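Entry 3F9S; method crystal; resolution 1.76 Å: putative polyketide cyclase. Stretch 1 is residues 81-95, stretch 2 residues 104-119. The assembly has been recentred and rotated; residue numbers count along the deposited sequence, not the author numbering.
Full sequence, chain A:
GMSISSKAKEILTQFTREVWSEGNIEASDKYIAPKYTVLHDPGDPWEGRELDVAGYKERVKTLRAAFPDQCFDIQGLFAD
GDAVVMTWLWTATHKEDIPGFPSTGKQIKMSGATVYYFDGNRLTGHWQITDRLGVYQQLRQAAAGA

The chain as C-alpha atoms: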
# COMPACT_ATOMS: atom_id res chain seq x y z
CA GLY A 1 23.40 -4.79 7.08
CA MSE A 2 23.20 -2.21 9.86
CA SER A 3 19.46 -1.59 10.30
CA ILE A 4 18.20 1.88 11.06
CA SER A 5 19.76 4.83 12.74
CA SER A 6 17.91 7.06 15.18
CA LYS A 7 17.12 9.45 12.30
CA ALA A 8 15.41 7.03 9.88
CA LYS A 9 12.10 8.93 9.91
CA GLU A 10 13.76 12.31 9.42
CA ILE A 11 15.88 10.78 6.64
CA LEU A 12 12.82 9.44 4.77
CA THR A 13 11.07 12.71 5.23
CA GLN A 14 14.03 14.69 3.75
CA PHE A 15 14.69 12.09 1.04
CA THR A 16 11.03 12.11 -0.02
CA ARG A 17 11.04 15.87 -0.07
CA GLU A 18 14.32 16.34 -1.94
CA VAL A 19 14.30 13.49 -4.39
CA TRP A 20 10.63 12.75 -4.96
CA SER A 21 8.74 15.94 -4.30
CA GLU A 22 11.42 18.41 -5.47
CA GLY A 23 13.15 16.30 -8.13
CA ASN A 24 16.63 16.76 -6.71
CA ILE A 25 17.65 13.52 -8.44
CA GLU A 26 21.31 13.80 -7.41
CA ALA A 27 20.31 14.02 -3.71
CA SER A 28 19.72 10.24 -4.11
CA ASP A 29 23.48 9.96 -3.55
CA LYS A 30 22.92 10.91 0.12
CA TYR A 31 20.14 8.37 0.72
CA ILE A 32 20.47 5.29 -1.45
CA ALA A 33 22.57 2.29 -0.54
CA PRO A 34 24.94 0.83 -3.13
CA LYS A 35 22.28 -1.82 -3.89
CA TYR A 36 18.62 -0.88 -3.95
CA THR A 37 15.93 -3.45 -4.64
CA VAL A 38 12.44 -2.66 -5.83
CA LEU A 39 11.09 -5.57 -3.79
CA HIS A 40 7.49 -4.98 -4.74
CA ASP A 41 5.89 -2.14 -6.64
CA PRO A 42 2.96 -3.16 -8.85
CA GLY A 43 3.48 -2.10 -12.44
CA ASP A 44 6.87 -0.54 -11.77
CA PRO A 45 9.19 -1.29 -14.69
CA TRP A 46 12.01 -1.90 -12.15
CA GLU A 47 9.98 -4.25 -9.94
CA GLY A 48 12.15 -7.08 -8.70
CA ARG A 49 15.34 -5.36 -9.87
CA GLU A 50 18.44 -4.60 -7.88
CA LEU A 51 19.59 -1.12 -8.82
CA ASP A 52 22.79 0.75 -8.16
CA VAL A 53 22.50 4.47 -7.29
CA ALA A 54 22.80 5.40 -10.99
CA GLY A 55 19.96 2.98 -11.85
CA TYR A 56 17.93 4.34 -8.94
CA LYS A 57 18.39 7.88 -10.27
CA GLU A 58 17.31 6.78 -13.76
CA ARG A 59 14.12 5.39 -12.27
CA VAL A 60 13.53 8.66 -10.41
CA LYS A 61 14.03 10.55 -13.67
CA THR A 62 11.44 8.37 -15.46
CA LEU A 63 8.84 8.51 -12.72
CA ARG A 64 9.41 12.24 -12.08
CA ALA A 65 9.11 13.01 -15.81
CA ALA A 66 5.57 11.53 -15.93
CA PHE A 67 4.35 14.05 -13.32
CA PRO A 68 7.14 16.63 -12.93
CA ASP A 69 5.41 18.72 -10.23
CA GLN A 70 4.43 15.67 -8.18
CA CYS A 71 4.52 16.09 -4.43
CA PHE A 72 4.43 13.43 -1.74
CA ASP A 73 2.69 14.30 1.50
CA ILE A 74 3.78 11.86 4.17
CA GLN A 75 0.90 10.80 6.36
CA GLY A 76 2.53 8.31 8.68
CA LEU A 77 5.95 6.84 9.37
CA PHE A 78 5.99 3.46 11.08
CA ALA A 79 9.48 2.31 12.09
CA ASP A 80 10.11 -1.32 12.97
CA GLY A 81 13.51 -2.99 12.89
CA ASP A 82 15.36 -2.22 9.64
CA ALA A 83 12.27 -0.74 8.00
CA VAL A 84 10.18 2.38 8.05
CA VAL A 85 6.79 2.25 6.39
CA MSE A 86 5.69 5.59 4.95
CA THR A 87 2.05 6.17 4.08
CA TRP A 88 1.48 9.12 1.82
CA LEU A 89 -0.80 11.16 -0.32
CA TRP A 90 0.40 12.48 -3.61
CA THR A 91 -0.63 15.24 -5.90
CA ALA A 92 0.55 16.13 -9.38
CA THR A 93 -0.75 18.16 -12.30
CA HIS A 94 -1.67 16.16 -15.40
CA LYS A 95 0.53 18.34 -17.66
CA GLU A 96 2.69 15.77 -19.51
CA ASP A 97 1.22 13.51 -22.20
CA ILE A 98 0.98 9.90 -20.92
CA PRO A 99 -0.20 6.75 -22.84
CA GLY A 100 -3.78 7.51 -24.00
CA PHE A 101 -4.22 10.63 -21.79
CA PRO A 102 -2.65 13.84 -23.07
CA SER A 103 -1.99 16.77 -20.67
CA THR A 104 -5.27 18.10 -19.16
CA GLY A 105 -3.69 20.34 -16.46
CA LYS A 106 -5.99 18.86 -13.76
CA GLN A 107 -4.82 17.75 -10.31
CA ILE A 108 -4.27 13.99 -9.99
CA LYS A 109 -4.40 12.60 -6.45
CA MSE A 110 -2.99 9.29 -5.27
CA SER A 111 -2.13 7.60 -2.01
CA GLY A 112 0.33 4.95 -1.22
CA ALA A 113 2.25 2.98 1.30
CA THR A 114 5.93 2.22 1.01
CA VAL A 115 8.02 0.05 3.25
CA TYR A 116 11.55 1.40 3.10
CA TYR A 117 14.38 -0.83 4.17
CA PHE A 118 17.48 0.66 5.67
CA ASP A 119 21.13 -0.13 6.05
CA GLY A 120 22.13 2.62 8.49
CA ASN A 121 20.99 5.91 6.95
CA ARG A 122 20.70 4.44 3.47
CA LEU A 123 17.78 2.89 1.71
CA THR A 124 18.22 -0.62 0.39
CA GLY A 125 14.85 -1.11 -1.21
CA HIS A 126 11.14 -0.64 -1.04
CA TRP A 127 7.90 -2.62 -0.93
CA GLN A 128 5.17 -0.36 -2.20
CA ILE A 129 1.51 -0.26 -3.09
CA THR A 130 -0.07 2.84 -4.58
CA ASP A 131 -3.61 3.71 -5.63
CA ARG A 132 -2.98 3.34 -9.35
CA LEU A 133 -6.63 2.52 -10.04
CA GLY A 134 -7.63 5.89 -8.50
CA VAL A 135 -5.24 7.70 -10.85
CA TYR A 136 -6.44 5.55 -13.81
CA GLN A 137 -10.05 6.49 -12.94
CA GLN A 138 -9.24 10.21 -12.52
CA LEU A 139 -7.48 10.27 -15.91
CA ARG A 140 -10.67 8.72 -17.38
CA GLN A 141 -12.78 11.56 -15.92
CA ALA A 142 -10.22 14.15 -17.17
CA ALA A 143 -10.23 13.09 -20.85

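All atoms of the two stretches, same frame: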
# COMPACT_ATOMS: atom_id res chain seq x y z
N GLY A 81 12.30 -2.27 13.27
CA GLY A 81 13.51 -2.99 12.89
C GLY A 81 14.28 -2.18 11.87
O GLY A 81 14.44 -0.98 12.06
N ASP A 82 14.64 -2.83 10.77
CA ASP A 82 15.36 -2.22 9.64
C ASP A 82 14.49 -1.53 8.61
O ASP A 82 14.97 -1.19 7.52
CB ASP A 82 16.25 -3.29 8.95
CG ASP A 82 15.46 -4.39 8.20
OD1 ASP A 82 14.23 -4.55 8.36
OD2 ASP A 82 16.11 -5.16 7.45
N ALA A 83 13.22 -1.30 8.94
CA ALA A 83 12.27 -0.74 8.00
C ALA A 83 11.50 0.42 8.59
O ALA A 83 11.31 0.51 9.80
CB ALA A 83 11.30 -1.80 7.54
N VAL A 84 11.10 1.32 7.70
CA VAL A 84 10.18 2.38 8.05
C VAL A 84 9.15 2.38 6.94
O VAL A 84 9.48 2.52 5.78
CB VAL A 84 10.81 3.75 8.17
CG1 VAL A 84 9.74 4.78 8.60
CG2 VAL A 84 11.96 3.71 9.20
N VAL A 85 7.90 2.18 7.32
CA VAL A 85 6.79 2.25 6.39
C VAL A 85 6.32 3.70 6.35
O VAL A 85 6.12 4.30 7.41
CB VAL A 85 5.63 1.37 6.79
CG1 VAL A 85 4.55 1.42 5.67
CG2 VAL A 85 6.05 -0.09 7.01
N MSE A 86 6.15 4.25 5.15
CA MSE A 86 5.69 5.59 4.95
C MSE A 86 4.36 5.47 4.21
O MSE A 86 4.29 4.80 3.19
CB MSE A 86 6.67 6.34 4.05
CG MSE A 86 6.35 7.79 3.85
SE MSE A 86 7.70 8.28 2.49
CE MSE A 86 6.95 7.83 0.86
N THR A 87 3.32 6.04 4.78
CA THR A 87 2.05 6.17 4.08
C THR A 87 2.07 7.60 3.60
O THR A 87 2.61 8.49 4.26
CB THR A 87 0.86 5.89 4.97
OG1 THR A 87 0.94 6.67 6.16
CG2 THR A 87 0.83 4.40 5.33
N TRP A 88 1.44 7.82 2.45
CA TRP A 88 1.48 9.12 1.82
C TRP A 88 0.34 9.36 0.87
O TRP A 88 -0.30 8.43 0.39
CB TRP A 88 2.80 9.29 1.06
CG TRP A 88 3.21 8.11 0.23
CD1 TRP A 88 3.99 7.11 0.62
CD2 TRP A 88 2.86 7.84 -1.13
NE1 TRP A 88 4.16 6.19 -0.37
CE2 TRP A 88 3.47 6.61 -1.48
CE3 TRP A 88 2.07 8.50 -2.07
CZ2 TRP A 88 3.37 6.06 -2.74
CZ3 TRP A 88 1.94 7.94 -3.34
CH2 TRP A 88 2.59 6.72 -3.66
N LEU A 89 0.10 10.65 0.68
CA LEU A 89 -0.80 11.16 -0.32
C LEU A 89 0.15 11.77 -1.33
O LEU A 89 1.32 12.04 -1.05
CB LEU A 89 -1.71 12.22 0.26
CG LEU A 89 -2.55 11.69 1.41
CD1 LEU A 89 -3.40 12.82 1.93
CD2 LEU A 89 -3.40 10.48 1.07
N TRP A 90 -0.39 12.01 -2.51
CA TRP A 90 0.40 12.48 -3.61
C TRP A 90 -0.48 13.30 -4.49
O TRP A 90 -1.67 13.00 -4.63
CB TRP A 90 0.84 11.23 -4.34
CG TRP A 90 1.64 11.37 -5.54
CD1 TRP A 90 2.98 11.35 -5.60
CD2 TRP A 90 1.17 11.45 -6.89
NE1 TRP A 90 3.40 11.41 -6.89
CE2 TRP A 90 2.31 11.48 -7.71
CE3 TRP A 90 -0.10 11.47 -7.48
CZ2 TRP A 90 2.22 11.54 -9.09
CZ3 TRP A 90 -0.19 11.54 -8.85
CH2 TRP A 90 0.96 11.59 -9.65
N THR A 91 0.09 14.38 -5.01
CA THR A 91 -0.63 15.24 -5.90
C THR A 91 0.32 15.58 -7.01
O THR A 91 1.52 15.67 -6.79
CB THR A 91 -1.08 16.52 -5.19
OG1 THR A 91 0.07 17.22 -4.70
CG2 THR A 91 -2.00 16.18 -4.01
N ALA A 92 -0.22 15.74 -8.20
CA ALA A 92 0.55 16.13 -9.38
C ALA A 92 -0.44 16.68 -10.38
O ALA A 92 -1.62 16.36 -10.32
CB ALA A 92 1.25 14.94 -9.94
N THR A 93 0.04 17.56 -11.24
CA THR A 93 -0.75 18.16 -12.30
C THR A 93 -0.59 17.24 -13.49
O THR A 93 0.52 16.78 -13.76
CB THR A 93 -0.20 19.54 -12.68
OG1 THR A 93 -0.12 20.35 -11.51
CG2 THR A 93 -1.10 20.22 -13.68
N HIS A 94 -1.69 16.99 -14.20
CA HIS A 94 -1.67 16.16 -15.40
C HIS A 94 -1.28 17.09 -16.55
O HIS A 94 -2.15 17.52 -17.32
CB HIS A 94 -3.03 15.48 -15.59
CG HIS A 94 -3.11 14.61 -16.81
ND1 HIS A 94 -4.29 14.44 -17.51
CD2 HIS A 94 -2.17 13.91 -17.47
CE1 HIS A 94 -4.06 13.64 -18.54
NE2 HIS A 94 -2.79 13.30 -18.54
N LYS A 95 0.01 17.40 -16.65
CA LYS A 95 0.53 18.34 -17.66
C LYS A 95 1.51 17.76 -18.70
O LYS A 95 1.90 18.47 -19.63
CB LYS A 95 1.09 19.60 -16.99
CG LYS A 95 2.29 19.40 -16.11
CD LYS A 95 2.66 20.73 -15.46
CE LYS A 95 4.00 20.66 -14.77
NZ LYS A 95 4.03 19.57 -13.77
N THR A 104 -4.02 17.38 -19.44
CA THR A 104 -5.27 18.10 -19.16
C THR A 104 -5.11 19.24 -18.14
O THR A 104 -6.05 20.01 -17.94
CB THR A 104 -6.36 17.14 -18.62
OG1 THR A 104 -5.98 16.62 -17.34
CG2 THR A 104 -6.61 16.00 -19.60
N GLY A 105 -3.95 19.34 -17.49
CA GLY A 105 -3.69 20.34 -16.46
C GLY A 105 -4.42 20.16 -15.13
O GLY A 105 -4.24 20.98 -14.23
N LYS A 106 -5.21 19.10 -14.98
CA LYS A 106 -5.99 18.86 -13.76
C LYS A 106 -5.12 18.20 -12.70
O LYS A 106 -4.13 17.54 -13.03
CB LYS A 106 -7.18 17.94 -14.06
N GLN A 107 -5.51 18.38 -11.44
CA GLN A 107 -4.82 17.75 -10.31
C GLN A 107 -5.16 16.26 -10.25
O GLN A 107 -6.33 15.89 -10.30
CB GLN A 107 -5.19 18.41 -8.98
CG GLN A 107 -4.28 19.58 -8.59
CD GLN A 107 -3.14 19.15 -7.68
OE1 GLN A 107 -3.38 18.69 -6.56
NE2 GLN A 107 -1.90 19.33 -8.14
N ILE A 108 -4.12 15.43 -10.16
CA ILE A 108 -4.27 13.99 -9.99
C ILE A 108 -3.86 13.75 -8.54
O ILE A 108 -2.85 14.30 -8.08
CB ILE A 108 -3.35 13.19 -10.94
CG1 ILE A 108 -3.69 13.50 -12.40
CG2 ILE A 108 -3.49 11.68 -10.70
CD1 ILE A 108 -5.11 13.15 -12.84
N LYS A 109 -4.65 12.94 -7.84
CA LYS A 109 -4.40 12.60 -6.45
C LYS A 109 -4.20 11.10 -6.32
O LYS A 109 -4.88 10.31 -6.97
CB LYS A 109 -5.54 13.04 -5.55
CG LYS A 109 -5.64 14.55 -5.45
CD LYS A 109 -6.41 14.96 -4.19
CE LYS A 109 -6.19 16.43 -3.84
NZ LYS A 109 -6.48 16.72 -2.40
N MSE A 110 -3.26 10.70 -5.48
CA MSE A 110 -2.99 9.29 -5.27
C MSE A 110 -2.56 9.14 -3.83
O MSE A 110 -2.24 10.13 -3.17
CB MSE A 110 -1.87 8.82 -6.21
CG MSE A 110 -1.57 7.35 -6.11
SE MSE A 110 -0.38 6.81 -7.43
CE MSE A 110 1.13 7.40 -6.83
N SER A 111 -2.63 7.92 -3.33
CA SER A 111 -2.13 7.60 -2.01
C SER A 111 -1.35 6.34 -2.13
O SER A 111 -1.52 5.58 -3.08
CB SER A 111 -3.24 7.45 -0.99
OG SER A 111 -4.18 6.49 -1.41
N GLY A 112 -0.46 6.13 -1.18
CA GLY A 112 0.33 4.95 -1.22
C GLY A 112 0.97 4.65 0.10
O GLY A 112 0.89 5.42 1.05
N ALA A 113 1.53 3.46 0.15
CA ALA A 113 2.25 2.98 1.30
C ALA A 113 3.53 2.36 0.79
O ALA A 113 3.51 1.59 -0.17
CB ALA A 113 1.41 2.02 2.08
N THR A 114 4.64 2.68 1.44
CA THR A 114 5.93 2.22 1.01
C THR A 114 6.73 1.82 2.20
O THR A 114 6.95 2.64 3.07
CB THR A 114 6.66 3.35 0.32
OG1 THR A 114 5.80 3.88 -0.68
CG2 THR A 114 7.93 2.83 -0.32
N VAL A 115 7.11 0.56 2.24
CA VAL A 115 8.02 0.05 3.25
C VAL A 115 9.39 0.37 2.69
O VAL A 115 9.72 -0.04 1.58
CB VAL A 115 7.95 -1.46 3.44
CG1 VAL A 115 8.88 -1.86 4.58
CG2 VAL A 115 6.49 -1.89 3.74
N TYR A 116 10.19 1.08 3.47
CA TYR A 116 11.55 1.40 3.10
C TYR A 116 12.43 0.62 4.02
O TYR A 116 12.20 0.63 5.21
CB TYR A 116 11.85 2.88 3.27
CG TYR A 116 11.53 3.65 2.05
CD1 TYR A 116 12.36 3.52 0.93
CD2 TYR A 116 10.43 4.48 1.97
CE1 TYR A 116 12.11 4.19 -0.22
CE2 TYR A 116 10.16 5.17 0.80
CZ TYR A 116 11.01 5.01 -0.29
OH TYR A 116 10.80 5.68 -1.47
N TYR A 117 13.41 -0.05 3.43
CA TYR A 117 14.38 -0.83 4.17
C TYR A 117 15.64 -0.02 4.23
O TYR A 117 16.05 0.58 3.23
CB TYR A 117 14.60 -2.17 3.48
CG TYR A 117 13.39 -3.03 3.65
CD1 TYR A 117 13.22 -3.72 4.85
CD2 TYR A 117 12.38 -3.11 2.68
CE1 TYR A 117 12.12 -4.51 5.07
CE2 TYR A 117 11.25 -3.92 2.90
CZ TYR A 117 11.14 -4.60 4.10
OH TYR A 117 10.09 -5.43 4.40
N PHE A 118 16.30 -0.11 5.38
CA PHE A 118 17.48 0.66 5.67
C PHE A 118 18.69 -0.18 5.96
O PHE A 118 18.60 -1.31 6.43
CB PHE A 118 17.27 1.50 6.92
CG PHE A 118 16.42 2.68 6.70
CD1 PHE A 118 15.03 2.55 6.63
CD2 PHE A 118 16.99 3.95 6.61
CE1 PHE A 118 14.23 3.66 6.46
CE2 PHE A 118 16.20 5.06 6.44
CZ PHE A 118 14.82 4.92 6.37
N ASP A 119 19.83 0.40 5.64
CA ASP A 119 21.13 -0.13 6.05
C ASP A 119 21.75 1.16 6.58
O ASP A 119 22.25 1.96 5.79
CB ASP A 119 21.86 -0.74 4.87
CG ASP A 119 23.22 -1.30 5.23
OD1 ASP A 119 23.71 -1.09 6.34
OD2 ASP A 119 23.82 -1.96 4.35

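The indole of W88 folds across the neighbouring strand at G112, where the absence of a side chain makes room for it. G112 CA sits 3.5 Å from the centroid of the W88 six-membered ring, almost on the ring normal, in a CH-pi contact; a CB at this position would lie about 2.2 Å from W88 CZ2. With chi1 at 45°, the ring also brings W88 NE1 to T114 OG1, donating a 2.8 Å hydrogen bond, while W88 CH2 meets the selenomethionine methyl M110 CE at 3.6 Å.

This packing rests on a long antiparallel ladder. V84, M86, W88, W90 and A92 form hydrogen-bonded pairs with Y116, T114, G112, M110 and I108, respectively, each closed by two reciprocal N-H...O bonds, although that from W90 N to M110 O (2.7 Å) is weak. Between them, the close non-hydrogen-bonded pairs allow CA-H...O contacts, such as V85 CA to T114 O at 3.3 Å.

On the face bearing W88, M110 CE also lies over the W90 five-membered ring, and V84 CG2 reaches F118 CE1 at 3.6 Å. On the opposite face, V85 CG2 meets V115 CG2 at 3.8 Å, and A83 CB lies 3.8 Å from Y117 CE1. Near the chain connection, H94 O accepts from G105 N (2.6 Å), and H94 ND1 hydrogen-bonds T104 OG1 at 2.8 Å.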